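Local coordinates for binding domain (Hc) of Paraclostridial Mosquitocidal Protein 1 (Paraclostridium bifermentans, PDB 6HOX), which targets host nerve cells as the receptor-binding domain of a clostridial neurotoxin that acts on Anopheles mosquitoes and whose heavy chain also delivers the light chain, at residues N24-L29 with F224-R229; T50-V55 with S71-Q76; Y112-N117 with F207-N212. All coordinates share one frame; numbering follows the deposited sequence.

Interaction 1 of 3, residues N24-L29 with F224-R229; sequences NLVFSL and FNIYQR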
ATOM      1  N   ASN A  24       5.075 -19.549  17.012  1.00 47.18           N
ATOM      2  CA  ASN A  24       3.647 -19.741  17.205  1.00 43.45           C
ATOM      3  C   ASN A  24       2.896 -19.784  15.869  1.00 35.68           C
ATOM      4  O   ASN A  24       1.692 -19.898  15.874  1.00 32.19           O
ATOM      5  CB  ASN A  24       3.079 -18.662  18.118  1.00 43.40           C
ATOM      6  CG  ASN A  24       3.432 -18.931  19.561  1.00 46.95           C
ATOM      7  OD1 ASN A  24       2.896 -19.861  20.168  1.00 48.35           O
ATOM      8  ND2 ASN A  24       4.327 -18.123  20.108  1.00 46.35           N
ATOM      9  N   LEU A  25       3.618 -19.736  14.751  1.00 33.32           N
ATOM     10  CA  LEU A  25       2.998 -19.722  13.429  1.00 33.34           C
ATOM     11  C   LEU A  25       2.542 -21.138  13.062  1.00 33.63           C
ATOM     12  O   LEU A  25       3.365 -22.026  12.963  1.00 34.68           O
ATOM     13  CB  LEU A  25       4.022 -19.216  12.413  1.00 32.79           C
ATOM     14  CG  LEU A  25       3.507 -19.116  10.980  1.00 32.72           C
ATOM     15  CD1 LEU A  25       2.582 -17.912  10.838  1.00 29.52           C
ATOM     16  CD2 LEU A  25       4.662 -19.034   9.989  1.00 33.00           C
ATOM     17  N   VAL A  26       1.245 -21.328  12.808  1.00 32.57           N
ATOM     18  CA  VAL A  26       0.743 -22.669  12.513  1.00 33.65           C
ATOM     19  C   VAL A  26       0.297 -22.773  11.048  1.00 31.45           C
ATOM     20  O   VAL A  26       0.085 -23.864  10.553  1.00 29.49           O
ATOM     21  CB  VAL A  26      -0.370 -23.100  13.487  1.00 33.37           C
ATOM     22  CG1 VAL A  26       0.134 -23.135  14.923  1.00 34.06           C
ATOM     23  CG2 VAL A  26      -1.630 -22.260  13.368  1.00 32.72           C
ATOM     24  N   PHE A  27       0.186 -21.635  10.358  1.00 30.42           N
ATOM     25  CA  PHE A  27      -0.274 -21.597   8.979  1.00 27.82           C
ATOM     26  C   PHE A  27       0.180 -20.287   8.338  1.00 28.06           C
ATOM     27  O   PHE A  27       0.029 -19.244   8.937  1.00 25.92           O
ATOM     28  CB  PHE A  27      -1.801 -21.688   8.924  1.00 26.90           C
ATOM     29  CG  PHE A  27      -2.377 -21.666   7.534  1.00 26.58           C
ATOM     30  CD1 PHE A  27      -2.321 -22.791   6.728  1.00 27.34           C
ATOM     31  CD2 PHE A  27      -2.965 -20.513   7.019  1.00 27.76           C
ATOM     32  CE1 PHE A  27      -2.844 -22.764   5.445  1.00 27.52           C
ATOM     33  CE2 PHE A  27      -3.506 -20.489   5.740  1.00 26.96           C
ATOM     34  CZ  PHE A  27      -3.436 -21.610   4.951  1.00 29.45           C
ATOM     35  N   SER A  28       0.681 -20.358   7.102  1.00 28.00           N
ATOM     36  CA  SER A  28       1.079 -19.162   6.370  1.00 26.00           C
ATOM     37  C   SER A  28       0.856 -19.374   4.873  1.00 26.97           C
ATOM     38  O   SER A  28       1.597 -20.115   4.227  1.00 27.20           O
ATOM     39  CB  SER A  28       2.499 -18.786   6.659  1.00 25.54           C
ATOM     40  OG  SER A  28       2.868 -17.645   5.908  1.00 27.05           O
ATOM     41  N   LEU A  29      -0.136 -18.671   4.322  1.00 26.01           N
ATOM     42  CA  LEU A  29      -0.532 -18.869   2.949  1.00 25.51           C
ATOM     43  C   LEU A  29       0.213 -17.859   2.072  1.00 27.22           C
ATOM     44  O   LEU A  29       0.104 -16.646   2.288  1.00 27.41           O
ATOM     45  CB  LEU A  29      -2.043 -18.670   2.826  1.00 24.02           C
ATOM     46  CG  LEU A  29      -2.622 -18.795   1.425  1.00 23.81           C
ATOM     47  CD1 LEU A  29      -2.539 -20.223   0.921  1.00 24.83           C
ATOM     48  CD2 LEU A  29      -4.058 -18.305   1.398  1.00 25.23           C
ATOM     49  N   PHE A 224      -1.173 -14.784   4.547  1.00 22.49           N
ATOM     50  CA  PHE A 224      -2.272 -15.008   5.448  1.00 23.56           C
ATOM     51  C   PHE A 224      -1.818 -16.045   6.475  1.00 25.00           C
ATOM     52  O   PHE A 224      -1.654 -17.238   6.165  1.00 25.16           O
ATOM     53  CB  PHE A 224      -3.550 -15.412   4.723  1.00 24.66           C
ATOM     54  CG  PHE A 224      -4.757 -15.518   5.621  1.00 24.32           C
ATOM     55  CD1 PHE A 224      -4.935 -16.610   6.458  1.00 24.75           C
ATOM     56  CD2 PHE A 224      -5.726 -14.522   5.616  1.00 25.28           C
ATOM     57  CE1 PHE A 224      -6.066 -16.714   7.258  1.00 25.28           C
ATOM     58  CE2 PHE A 224      -6.852 -14.621   6.418  1.00 24.77           C
ATOM     59  CZ  PHE A 224      -7.015 -15.713   7.243  1.00 25.69           C
ATOM     60  N   ASN A 225      -1.555 -15.545   7.680  1.00 23.44           N
ATOM     61  CA  ASN A 225      -0.909 -16.272   8.715  1.00 25.51           C
ATOM     62  C   ASN A 225      -1.890 -16.481   9.865  1.00 23.84           C
ATOM     63  O   ASN A 225      -2.670 -15.582  10.172  1.00 24.85           O
ATOM     64  CB  ASN A 225       0.336 -15.548   9.227  1.00 25.20           C
ATOM     65  CG  ASN A 225       1.416 -15.421   8.180  1.00 26.39           C
ATOM     66  OD1 ASN A 225       1.292 -15.974   7.086  1.00 26.59           O
ATOM     67  ND2 ASN A 225       2.453 -14.663   8.507  1.00 27.51           N
ATOM     68  N   ILE A 226      -1.839 -17.678  10.460  1.00 25.80           N
ATOM     69  CA  ILE A 226      -2.504 -17.981  11.743  1.00 24.54           C
ATOM     70  C   ILE A 226      -1.428 -18.336  12.770  1.00 26.33           C
ATOM     71  O   ILE A 226      -0.526 -19.133  12.500  1.00 26.54           O
ATOM     72  CB  ILE A 226      -3.538 -19.115  11.607  1.00 25.33           C
ATOM     73  CG1 ILE A 226      -4.581 -18.802  10.529  1.00 25.44           C
ATOM     74  CG2 ILE A 226      -4.170 -19.381  12.972  1.00 25.69           C
ATOM     75  CD1 ILE A 226      -5.428 -19.977  10.118  1.00 27.10           C
ATOM     76  N   TYR A 227      -1.535 -17.714  13.942  1.00 27.66           N
ATOM     77  CA  TYR A 227      -0.658 -17.934  15.063  1.00 28.70           C
ATOM     78  C   TYR A 227      -1.510 -18.465  16.212  1.00 29.66           C
ATOM     79  O   TYR A 227      -2.663 -18.028  16.369  1.00 25.26           O
ATOM     80  CB  TYR A 227       0.036 -16.653  15.535  1.00 28.49           C
ATOM     81  CG  TYR A 227       0.842 -15.926  14.492  1.00 29.18           C
ATOM     82  CD1 TYR A 227       0.230 -15.107  13.551  1.00 31.53           C
ATOM     83  CD2 TYR A 227       2.222 -16.029  14.455  1.00 28.83           C
ATOM     84  CE1 TYR A 227       0.968 -14.437  12.581  1.00 31.06           C
ATOM     85  CE2 TYR A 227       2.975 -15.358  13.505  1.00 29.98           C
ATOM     86  CZ  TYR A 227       2.344 -14.572  12.557  1.00 29.27           C
ATOM     87  OH  TYR A 227       3.080 -13.928  11.618  1.00 31.98           O
ATOM     88  N   GLN A 228      -0.910 -19.350  17.021  1.00 31.65           N
ATOM     89  CA  GLN A 228      -1.613 -20.056  18.096  1.00 37.17           C
ATOM     90  C   GLN A 228      -1.466 -19.289  19.417  1.00 36.92           C
ATOM     91  O   GLN A 228      -1.527 -19.878  20.483  1.00 39.03           O
ATOM     92  CB  GLN A 228      -1.077 -21.487  18.223  1.00 41.27           C
ATOM     93  CG  GLN A 228       0.340 -21.554  18.788  1.00 47.30           C
ATOM     94  CD  GLN A 228       0.946 -22.934  18.685  1.00 53.15           C
ATOM     95  OE1 GLN A 228       0.251 -23.931  18.482  1.00 56.32           O
ATOM     96  NE2 GLN A 228       2.259 -22.997  18.846  1.00 52.39           N
ATOM     97  N   ARG A 229      -1.299 -17.969  19.330  1.00 36.62           N
ATOM     98  CA  ARG A 229      -1.279 -17.071  20.470  1.00 39.77           C
ATOM     99  C   ARG A 229      -1.889 -15.737  20.023  1.00 35.60           C
ATOM    100  O   ARG A 229      -1.901 -15.440  18.828  1.00 31.99           O
ATOM    101  CB  ARG A 229       0.174 -16.891  20.937  1.00 47.05           C
ATOM    102  CG  ARG A 229       0.330 -16.144  22.250  1.00 52.43           C
ATOM    103  CD  ARG A 229       1.737 -16.259  22.806  1.00 57.18           C
ATOM    104  NE  ARG A 229       2.739 -15.703  21.905  1.00 58.00           N
ATOM    105  CZ  ARG A 229       3.054 -14.416  21.825  1.00 53.97           C
ATOM    106  NH1 ARG A 229       2.299 -13.507  22.416  1.00 54.85           N
ATOM    107  NH2 ARG A 229       4.129 -14.042  21.156  1.00 60.58           N
TER
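Phe27 and Ile226 meet in the tightly packed half of this antiparallel pairing, where CD1 of Ile226 comes within 4.0 Å of CD2 on the Phe27 ring. The Phe27 ring, its CG anti to the backbone N (chi1 -180°), also reaches Phe224, crossing it obliquely with Phe27 CE2 4.2 Å from Phe224 CD1. Leu29 and Phe224 pack CB against CB on the same face, whose aromatic cluster continues through Phe93 and Phe207; all four of these contact residues are buried. Between the strands, Ile226 N donates to Phe27 O at 2.9 Å, and Leu29 and Phe224 exchange a pair of backbone bonds.

The ladder is interrupted by a classic beta bulge. Val26 and Phe27 both face Ile226, whose carbonyl O takes a nearly straight bond from Val26 N (2.8 Å, 169° at the hydrogen) and a weak one from Phe27 N. The pairing of strands 25-32 and 218-227 joins N-terminal and late parts of the jelly-roll-like, lectin-type subdomain. On the face bearing Leu25 and Tyr227, Leu25 CD1 makes a CH-pi contact over the Tyr227 ring, displaced toward the rim.

Packing slackens beyond Tyr227, where the segment leaves the strand and Gln228 is exposed. Gln228 N still donates to Asn24 O at 2.9 Å, but their side chains cross at about a right angle, and Gln228 NE2 offers only a weak bond to Asn24 OD1. Asn24 ND2 lies at the edge of the Arg229 guanidinium, 3.4 Å from Arg229 NE; both are donors and do not bond, and Arg229 NH2 instead forms a salt bridge with Glu235.

Interaction 2 of 3, residues T50-V55 with S71-Q76; sequences TGVQIV and SSIIVQ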
ATOM      1  N   THR A  50      -8.624 -23.781 -10.040  1.00 32.59           N
ATOM      2  CA  THR A  50      -7.906 -23.317 -11.241  1.00 33.23           C
ATOM      3  C   THR A  50      -8.230 -21.858 -11.549  1.00 31.23           C
ATOM      4  O   THR A  50      -7.552 -21.268 -12.369  1.00 35.86           O
ATOM      5  CB  THR A  50      -8.191 -24.191 -12.473  1.00 33.23           C
ATOM      6  OG1 THR A  50      -9.595 -24.204 -12.732  1.00 32.04           O
ATOM      7  CG2 THR A  50      -7.701 -25.605 -12.282  1.00 33.31           C
ATOM      8  N   GLY A  51      -9.257 -21.297 -10.900  1.00 34.10           N
ATOM      9  CA  GLY A  51      -9.588 -19.878 -11.066  1.00 34.20           C
ATOM     10  C   GLY A  51      -8.680 -18.946 -10.271  1.00 31.66           C
ATOM     11  O   GLY A  51      -8.738 -17.743 -10.465  1.00 32.37           O
ATOM     12  N   VAL A  52      -7.879 -19.492  -9.346  1.00 30.95           N
ATOM     13  CA  VAL A  52      -6.942 -18.700  -8.546  1.00 30.68           C
ATOM     14  C   VAL A  52      -5.750 -18.331  -9.441  1.00 33.16           C
ATOM     15  O   VAL A  52      -5.303 -19.148 -10.246  1.00 32.31           O
ATOM     16  CB  VAL A  52      -6.476 -19.455  -7.287  1.00 30.48           C
ATOM     17  CG1 VAL A  52      -5.490 -18.632  -6.464  1.00 31.46           C
ATOM     18  CG2 VAL A  52      -7.641 -19.911  -6.416  1.00 30.11           C
ATOM     19  N   GLN A  53      -5.240 -17.102  -9.304  1.00 30.04           N
ATOM     20  CA  GLN A  53      -4.073 -16.675 -10.069  1.00 30.57           C
ATOM     21  C   GLN A  53      -2.925 -16.288  -9.131  1.00 29.66           C
ATOM     22  O   GLN A  53      -3.106 -16.021  -7.936  1.00 27.74           O
ATOM     23  CB  GLN A  53      -4.443 -15.509 -10.983  1.00 33.31           C
ATOM     24  CG  GLN A  53      -5.587 -15.833 -11.934  1.00 33.80           C
ATOM     25  CD  GLN A  53      -6.103 -14.617 -12.661  1.00 37.57           C
ATOM     26  OE1 GLN A  53      -6.113 -13.507 -12.145  1.00 37.59           O
ATOM     27  NE2 GLN A  53      -6.577 -14.835 -13.875  1.00 45.33           N
ATOM     28  N   ILE A  54      -1.729 -16.311  -9.715  1.00 28.79           N
ATOM     29  CA  ILE A  54      -0.513 -15.843  -9.133  1.00 30.19           C
ATOM     30  C   ILE A  54      -0.067 -14.629  -9.953  1.00 30.20           C
ATOM     31  O   ILE A  54       0.118 -14.730 -11.153  1.00 29.94           O
ATOM     32  CB  ILE A  54       0.548 -16.961  -9.122  1.00 31.17           C
ATOM     33  CG1 ILE A  54       0.032 -18.223  -8.424  1.00 33.09           C
ATOM     34  CG2 ILE A  54       1.849 -16.466  -8.511  1.00 31.93           C
ATOM     35  CD1 ILE A  54       1.001 -19.393  -8.460  1.00 34.42           C
ATOM     36  N   VAL A  55       0.067 -13.481  -9.293  1.00 27.28           N
ATOM     37  CA  VAL A  55       0.390 -12.235  -9.958  1.00 26.84           C
ATOM     38  C   VAL A  55       1.550 -11.596  -9.206  1.00 26.11           C
ATOM     39  O   VAL A  55       1.960 -12.092  -8.147  1.00 26.41           O
ATOM     40  CB  VAL A  55      -0.835 -11.300 -10.037  1.00 28.13           C
ATOM     41  CG1 VAL A  55      -1.967 -11.936 -10.840  1.00 30.24           C
ATOM     42  CG2 VAL A  55      -1.327 -10.869  -8.662  1.00 26.90           C
ATOM     43  N   SER A  71     -12.399 -19.557  -8.469  1.00 35.89           N
ATOM     44  CA  SER A  71     -11.365 -18.769  -7.825  1.00 32.05           C
ATOM     45  C   SER A  71     -11.527 -18.866  -6.305  1.00 30.34           C
ATOM     46  O   SER A  71     -12.032 -17.949  -5.664  1.00 32.49           O
ATOM     47  CB  SER A  71     -11.397 -17.343  -8.329  1.00 32.20           C
ATOM     48  OG  SER A  71     -10.134 -16.718  -8.141  1.00 29.51           O
ATOM     49  N   SER A  72     -11.078 -19.985  -5.738  1.00 27.05           N
ATOM     50  CA  SER A  72     -11.171 -20.221  -4.318  1.00 27.37           C
ATOM     51  C   SER A  72     -10.044 -21.147  -3.863  1.00 27.64           C
ATOM     52  O   SER A  72      -9.509 -21.920  -4.679  1.00 27.56           O
ATOM     53  CB  SER A  72     -12.497 -20.815  -3.962  1.00 30.63           C
ATOM     54  OG  SER A  72     -12.570 -22.149  -4.447  1.00 36.28           O
ATOM     55  N   ILE A  73      -9.707 -21.039  -2.566  1.00 25.08           N
ATOM     56  CA  ILE A  73      -8.811 -21.907  -1.854  1.00 24.84           C
ATOM     57  C   ILE A  73      -9.551 -22.429  -0.616  1.00 26.91           C
ATOM     58  O   ILE A  73     -10.131 -21.652   0.156  1.00 27.01           O
ATOM     59  CB  ILE A  73      -7.506 -21.192  -1.453  1.00 24.72           C
ATOM     60  CG1 ILE A  73      -6.852 -20.481  -2.629  1.00 25.05           C
ATOM     61  CG2 ILE A  73      -6.523 -22.151  -0.788  1.00 24.08           C
ATOM     62  CD1 ILE A  73      -5.724 -19.557  -2.219  1.00 24.86           C
ATOM     63  N   ILE A  74      -9.527 -23.753  -0.452  1.00 27.32           N
ATOM     64  CA  ILE A  74     -10.158 -24.461   0.639  1.00 27.47           C
ATOM     65  C   ILE A  74      -9.069 -25.118   1.481  1.00 27.79           C
ATOM     66  O   ILE A  74      -8.218 -25.851   0.975  1.00 25.89           O
ATOM     67  CB  ILE A  74     -11.151 -25.495   0.074  1.00 29.46           C
ATOM     68  CG1 ILE A  74     -12.126 -24.811  -0.892  1.00 29.52           C
ATOM     69  CG2 ILE A  74     -11.831 -26.271   1.198  1.00 28.74           C
ATOM     70  CD1 ILE A  74     -13.447 -25.513  -1.107  1.00 30.22           C
ATOM     71  N   VAL A  75      -9.110 -24.845   2.780  1.00 27.78           N
ATOM     72  CA  VAL A  75      -8.159 -25.361   3.716  1.00 28.44           C
ATOM     73  C   VAL A  75      -8.943 -26.139   4.766  1.00 30.49           C
ATOM     74  O   VAL A  75      -9.733 -25.548   5.510  1.00 29.07           O
ATOM     75  CB  VAL A  75      -7.349 -24.219   4.349  1.00 29.84           C
ATOM     76  CG1 VAL A  75      -6.249 -24.754   5.255  1.00 30.19           C
ATOM     77  CG2 VAL A  75      -6.788 -23.277   3.284  1.00 30.18           C
ATOM     78  N   GLN A  76      -8.738 -27.460   4.794  1.00 34.68           N
ATOM     79  CA  GLN A  76      -9.242 -28.308   5.859  1.00 38.69           C
ATOM     80  C   GLN A  76      -8.474 -27.944   7.130  1.00 34.59           C
ATOM     81  O   GLN A  76      -7.261 -27.791   7.099  1.00 33.27           O
ATOM     82  CB  GLN A  76      -9.066 -29.799   5.534  1.00 44.29           C
ATOM     83  CG  GLN A  76      -9.858 -30.286   4.329  1.00 48.76           C
ATOM     84  CD  GLN A  76     -11.320 -29.912   4.375  1.00 57.45           C
ATOM     85  OE1 GLN A  76     -12.024 -30.161   5.360  1.00 61.22           O
ATOM     86  NE2 GLN A  76     -11.787 -29.296   3.299  1.00 62.38           N
TER
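Val52 points one methyl, CG2, against the backbone of Ser72 and the side chain of Ile73, and this branch carries the apolar side of the contact. With CG1 anti to the backbone N (chi1 179°), CG2 lies beside that nitrogen and anti to the carbonyl carbon. There Val52 CG2 sits 3.2 Å from Ser72 O and 3.5 Å from Ser72 N, so a single methyl is set against both polar atoms of one residue's backbone. Ile73 answers from farther along its segment: its CB leaves to the side, but the branch beyond turns back, bringing Ile73 CG1 to 3.9 Å from Val52 CG2. Their meeting is thus between one valine methyl and the methylene of the isoleucine. The Val52 side chain also touches Ile36 and Ile63.

In the lectin-type beta sandwich of the binding region, this is a junction between sheets. Residues 50-52 lead into strand 53-56, which pairs with strand 61-66 in the large antiparallel sheet, while strand 73-75 is the middle of a three-stranded one, between strands 46-48 and 205-207.

The polar element involves the residue preceding Val52, Gly51. Ser71 OG is placed anti to its own backbone N (chi1 -157°) and approaches Gly51 O at 2.9 Å, making a weak hydrogen bond in which the hydroxyl is the donor. The same Ser71 oxygen is bonded to the backbone N of Asn66, so the hydroxyl links two parts of the chain. The glycine backbone comes close to Ser71 here, with the CA atoms of Gly51 and Ser71 3.9 Å apart. Beyond this close approach the segments diverge, and Gln53 pairs its backbone with Arg64.

Interaction 3 of 3, residues Y112-N117 with F207-N212; sequences YDLVNN and FKLEGN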
ATOM      1  N   TYR A 112     -19.755  -8.770   2.002  1.00 28.17           N
ATOM      2  CA  TYR A 112     -19.467  -9.998   1.280  1.00 26.59           C
ATOM      3  C   TYR A 112     -18.150 -10.610   1.775  1.00 26.62           C
ATOM      4  O   TYR A 112     -17.249  -9.908   2.244  1.00 26.12           O
ATOM      5  CB  TYR A 112     -19.550  -9.793  -0.232  1.00 28.19           C
ATOM      6  CG  TYR A 112     -18.641  -8.748  -0.835  1.00 28.75           C
ATOM      7  CD1 TYR A 112     -17.327  -9.027  -1.183  1.00 29.26           C
ATOM      8  CD2 TYR A 112     -19.117  -7.476  -1.101  1.00 30.22           C
ATOM      9  CE1 TYR A 112     -16.511  -8.064  -1.763  1.00 29.04           C
ATOM     10  CE2 TYR A 112     -18.314  -6.497  -1.672  1.00 31.57           C
ATOM     11  CZ  TYR A 112     -17.009  -6.792  -2.012  1.00 31.72           C
ATOM     12  OH  TYR A 112     -16.256  -5.810  -2.591  1.00 31.81           O
ATOM     13  N   ASP A 113     -18.075 -11.944   1.651  1.00 26.35           N
ATOM     14  CA  ASP A 113     -17.002 -12.772   2.202  1.00 26.90           C
ATOM     15  C   ASP A 113     -15.704 -12.568   1.414  1.00 27.35           C
ATOM     16  O   ASP A 113     -15.709 -12.347   0.185  1.00 27.65           O
ATOM     17  CB  ASP A 113     -17.329 -14.265   2.141  1.00 27.32           C
ATOM     18  CG  ASP A 113     -18.523 -14.720   2.971  1.00 30.64           C
ATOM     19  OD1 ASP A 113     -18.982 -13.938   3.825  1.00 32.80           O
ATOM     20  OD2 ASP A 113     -18.979 -15.865   2.748  1.00 34.43           O
ATOM     21  N   LEU A 114     -14.595 -12.652   2.144  1.00 26.60           N
ATOM     22  CA  LEU A 114     -13.286 -12.825   1.572  1.00 27.49           C
ATOM     23  C   LEU A 114     -12.669 -14.141   2.080  1.00 25.96           C
ATOM     24  O   LEU A 114     -12.122 -14.930   1.300  1.00 25.14           O
ATOM     25  CB  LEU A 114     -12.434 -11.622   1.965  1.00 31.07           C
ATOM     26  CG  LEU A 114     -11.014 -11.651   1.411  1.00 36.73           C
ATOM     27  CD1 LEU A 114     -11.019 -11.757  -0.110  1.00 38.92           C
ATOM     28  CD2 LEU A 114     -10.241 -10.424   1.854  1.00 40.29           C
ATOM     29  N   VAL A 115     -12.700 -14.332   3.403  1.00 21.94           N
ATOM     30  CA  VAL A 115     -12.202 -15.523   4.059  1.00 22.20           C
ATOM     31  C   VAL A 115     -13.266 -15.949   5.072  1.00 22.73           C
ATOM     32  O   VAL A 115     -13.668 -15.147   5.902  1.00 22.63           O
ATOM     33  CB  VAL A 115     -10.848 -15.303   4.754  1.00 22.31           C
ATOM     34  CG1 VAL A 115     -10.266 -16.627   5.220  1.00 21.62           C
ATOM     35  CG2 VAL A 115      -9.842 -14.546   3.892  1.00 22.37           C
ATOM     36  N   ASN A 116     -13.698 -17.211   4.991  1.00 22.96           N
ATOM     37  CA  ASN A 116     -14.905 -17.659   5.661  1.00 23.70           C
ATOM     38  C   ASN A 116     -14.604 -18.978   6.375  1.00 24.56           C
ATOM     39  O   ASN A 116     -14.142 -19.929   5.752  1.00 23.75           O
ATOM     40  CB  ASN A 116     -16.074 -17.714   4.677  1.00 23.32           C
ATOM     41  CG  ASN A 116     -17.347 -18.213   5.321  1.00 25.71           C
ATOM     42  OD1 ASN A 116     -17.315 -19.177   6.069  1.00 26.41           O
ATOM     43  ND2 ASN A 116     -18.464 -17.569   5.039  1.00 27.07           N
ATOM     44  N   ASN A 117     -14.766 -18.971   7.706  1.00 25.52           N
ATOM     45  CA  ASN A 117     -14.805 -20.189   8.508  1.00 25.21           C
ATOM     46  C   ASN A 117     -16.045 -20.130   9.409  1.00 24.51           C
ATOM     47  O   ASN A 117     -15.953 -20.279  10.632  1.00 26.06           O
ATOM     48  CB  ASN A 117     -13.544 -20.420   9.346  1.00 25.08           C
ATOM     49  CG  ASN A 117     -13.550 -21.778  10.020  1.00 26.51           C
ATOM     50  OD1 ASN A 117     -13.193 -21.912  11.192  1.00 26.78           O
ATOM     51  ND2 ASN A 117     -14.007 -22.795   9.306  1.00 25.06           N
ATOM     52  N   PHE A 207     -11.165 -19.353   1.209  1.00 23.29           N
ATOM     53  CA  PHE A 207     -10.683 -18.084   0.671  1.00 23.70           C
ATOM     54  C   PHE A 207     -11.370 -17.871  -0.672  1.00 24.02           C
ATOM     55  O   PHE A 207     -11.075 -18.583  -1.638  1.00 25.84           O
ATOM     56  CB  PHE A 207      -9.166 -18.106   0.503  1.00 23.22           C
ATOM     57  CG  PHE A 207      -8.383 -18.285   1.775  1.00 24.69           C
ATOM     58  CD1 PHE A 207      -8.261 -19.533   2.366  1.00 24.47           C
ATOM     59  CD2 PHE A 207      -7.762 -17.207   2.385  1.00 24.56           C
ATOM     60  CE1 PHE A 207      -7.551 -19.693   3.540  1.00 23.77           C
ATOM     61  CE2 PHE A 207      -7.075 -17.367   3.577  1.00 25.16           C
ATOM     62  CZ  PHE A 207      -6.969 -18.613   4.149  1.00 24.64           C
ATOM     63  N   LYS A 208     -12.298 -16.913  -0.722  1.00 25.02           N
ATOM     64  CA  LYS A 208     -13.167 -16.720  -1.878  1.00 26.48           C
ATOM     65  C   LYS A 208     -14.039 -15.488  -1.679  1.00 24.51           C
ATOM     66  O   LYS A 208     -14.603 -15.312  -0.589  1.00 23.07           O
ATOM     67  CB  LYS A 208     -14.112 -17.912  -2.038  1.00 28.20           C
ATOM     68  CG  LYS A 208     -14.928 -17.926  -3.317  1.00 30.92           C
ATOM     69  CD  LYS A 208     -15.912 -19.070  -3.359  1.00 31.79           C
ATOM     70  CE  LYS A 208     -16.571 -19.219  -4.716  1.00 36.10           C
ATOM     71  NZ  LYS A 208     -17.423 -18.053  -5.048  1.00 38.07           N
ATOM     72  N   LEU A 209     -14.165 -14.684  -2.743  1.00 23.53           N
ATOM     73  CA  LEU A 209     -15.171 -13.625  -2.816  1.00 27.34           C
ATOM     74  C   LEU A 209     -16.553 -14.276  -2.931  1.00 27.53           C
ATOM     75  O   LEU A 209     -16.810 -14.968  -3.910  1.00 26.93           O
ATOM     76  CB  LEU A 209     -14.907 -12.727  -4.030  1.00 27.33           C
ATOM     77  CG  LEU A 209     -13.791 -11.703  -3.861  1.00 29.07           C
ATOM     78  CD1 LEU A 209     -13.350 -11.160  -5.207  1.00 29.89           C
ATOM     79  CD2 LEU A 209     -14.242 -10.571  -2.949  1.00 30.60           C
ATOM     80  N   GLU A 210     -17.408 -14.073  -1.921  1.00 26.91           N
ATOM     81  CA  GLU A 210     -18.739 -14.676  -1.903  1.00 27.19           C
ATOM     82  C   GLU A 210     -19.762 -13.630  -1.479  1.00 25.66           C
ATOM     83  O   GLU A 210     -19.697 -13.157  -0.362  1.00 24.71           O
ATOM     84  CB  GLU A 210     -18.762 -15.876  -0.952  1.00 28.72           C
ATOM     85  CG  GLU A 210     -20.007 -16.734  -1.082  1.00 32.75           C
ATOM     86  CD  GLU A 210     -20.143 -17.368  -2.456  1.00 34.89           C
ATOM     87  OE1 GLU A 210     -19.278 -18.189  -2.829  1.00 36.61           O
ATOM     88  OE2 GLU A 210     -21.071 -16.989  -3.173  1.00 40.13           O
ATOM     89  N   GLY A 211     -20.721 -13.326  -2.362  1.00 27.65           N
ATOM     90  CA  GLY A 211     -21.858 -12.457  -2.029  1.00 30.10           C
ATOM     91  C   GLY A 211     -21.828 -11.123  -2.762  1.00 32.24           C
ATOM     92  O   GLY A 211     -22.800 -10.381  -2.719  1.00 32.93           O
ATOM     93  N   ASN A 212     -20.723 -10.835  -3.458  1.00 30.57           N
ATOM     94  CA  ASN A 212     -20.533  -9.572  -4.170  1.00 32.14           C
ATOM     95  C   ASN A 212     -21.248  -9.633  -5.535  1.00 34.05           C
ATOM     96  O   ASN A 212     -21.051 -10.573  -6.297  1.00 37.60           O
ATOM     97  CB  ASN A 212     -19.045  -9.244  -4.317  1.00 29.58           C
ATOM     98  CG  ASN A 212     -18.261 -10.319  -5.031  1.00 29.43           C
ATOM     99  OD1 ASN A 212     -18.272 -11.481  -4.621  1.00 27.31           O
ATOM    100  ND2 ASN A 212     -17.589  -9.940  -6.108  1.00 27.13           N
TER
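Asp113 and Glu210 form a reciprocal backbone pair: Asp113 N donates to Glu210 O at 2.9 Å, and Glu210 N returns a bond to Asp113 O at 3.2 Å. A third bond, from Lys208 N to Leu114 O (2.8 Å), follows where the register between the two segments slips by one residue, a beta bulge. It lies at a corner of the lectin-type beta sandwich, where both chains turn, at Leu114-Val115 and at Lys208. Separately, Leu114 and Val115 both face Ile125 of strand 122-128, a classic bulge against that strand.

The charged ends find partners of their own. Asp113 OD2 accepts from Asn116 ND2 at 2.9 Å, from above the carboxylate plane, while Asp113 OD1 is salt-bridged to Lys124. Lys208 NZ reaches Glu210 OE1 in a salt bridge of 2.9 Å, makes a second one to Glu69 and gives a weak bond to Leu209 O; Glu210, bent at chi2 (63°), folds its carboxylate toward that amine.

Apolar contacts flank the bonds. Asn212 CB stands over the centre of the Tyr112 ring, 3.5 Å from its centroid, while Leu209 CD2 touches the ring edge at Tyr112 CE1. The Tyr112 hydroxyl is bonded to Gln217, and the Asn212 amide nitrogen to Ser67 and Asn214. At the other end, Val115 CG1 lies over the Phe207 ring, offset toward its rim.

All three contacts lie in the lectin-like, N-terminal part of the receptor-binding region. Interactions 2 and 3 have centres about 12 Å apart, while the centre of interaction 1 lies about 19 Å and 20 Å from theirs. Along the chain, interaction 1 pairs the first strand with strand 218-227 and encloses the other two, which follow one another. Phe207 joins them: its ring packs edge-to-face on Phe224 of interaction 1, and Phe207 N lies 2.7 Å from Ile73 O of interaction 2, a probable hydrogen bond. Phe27 and Leu29 also touch Val75 and Ile73. Side chains from distant parts of the sequence thus pack together around Phe207.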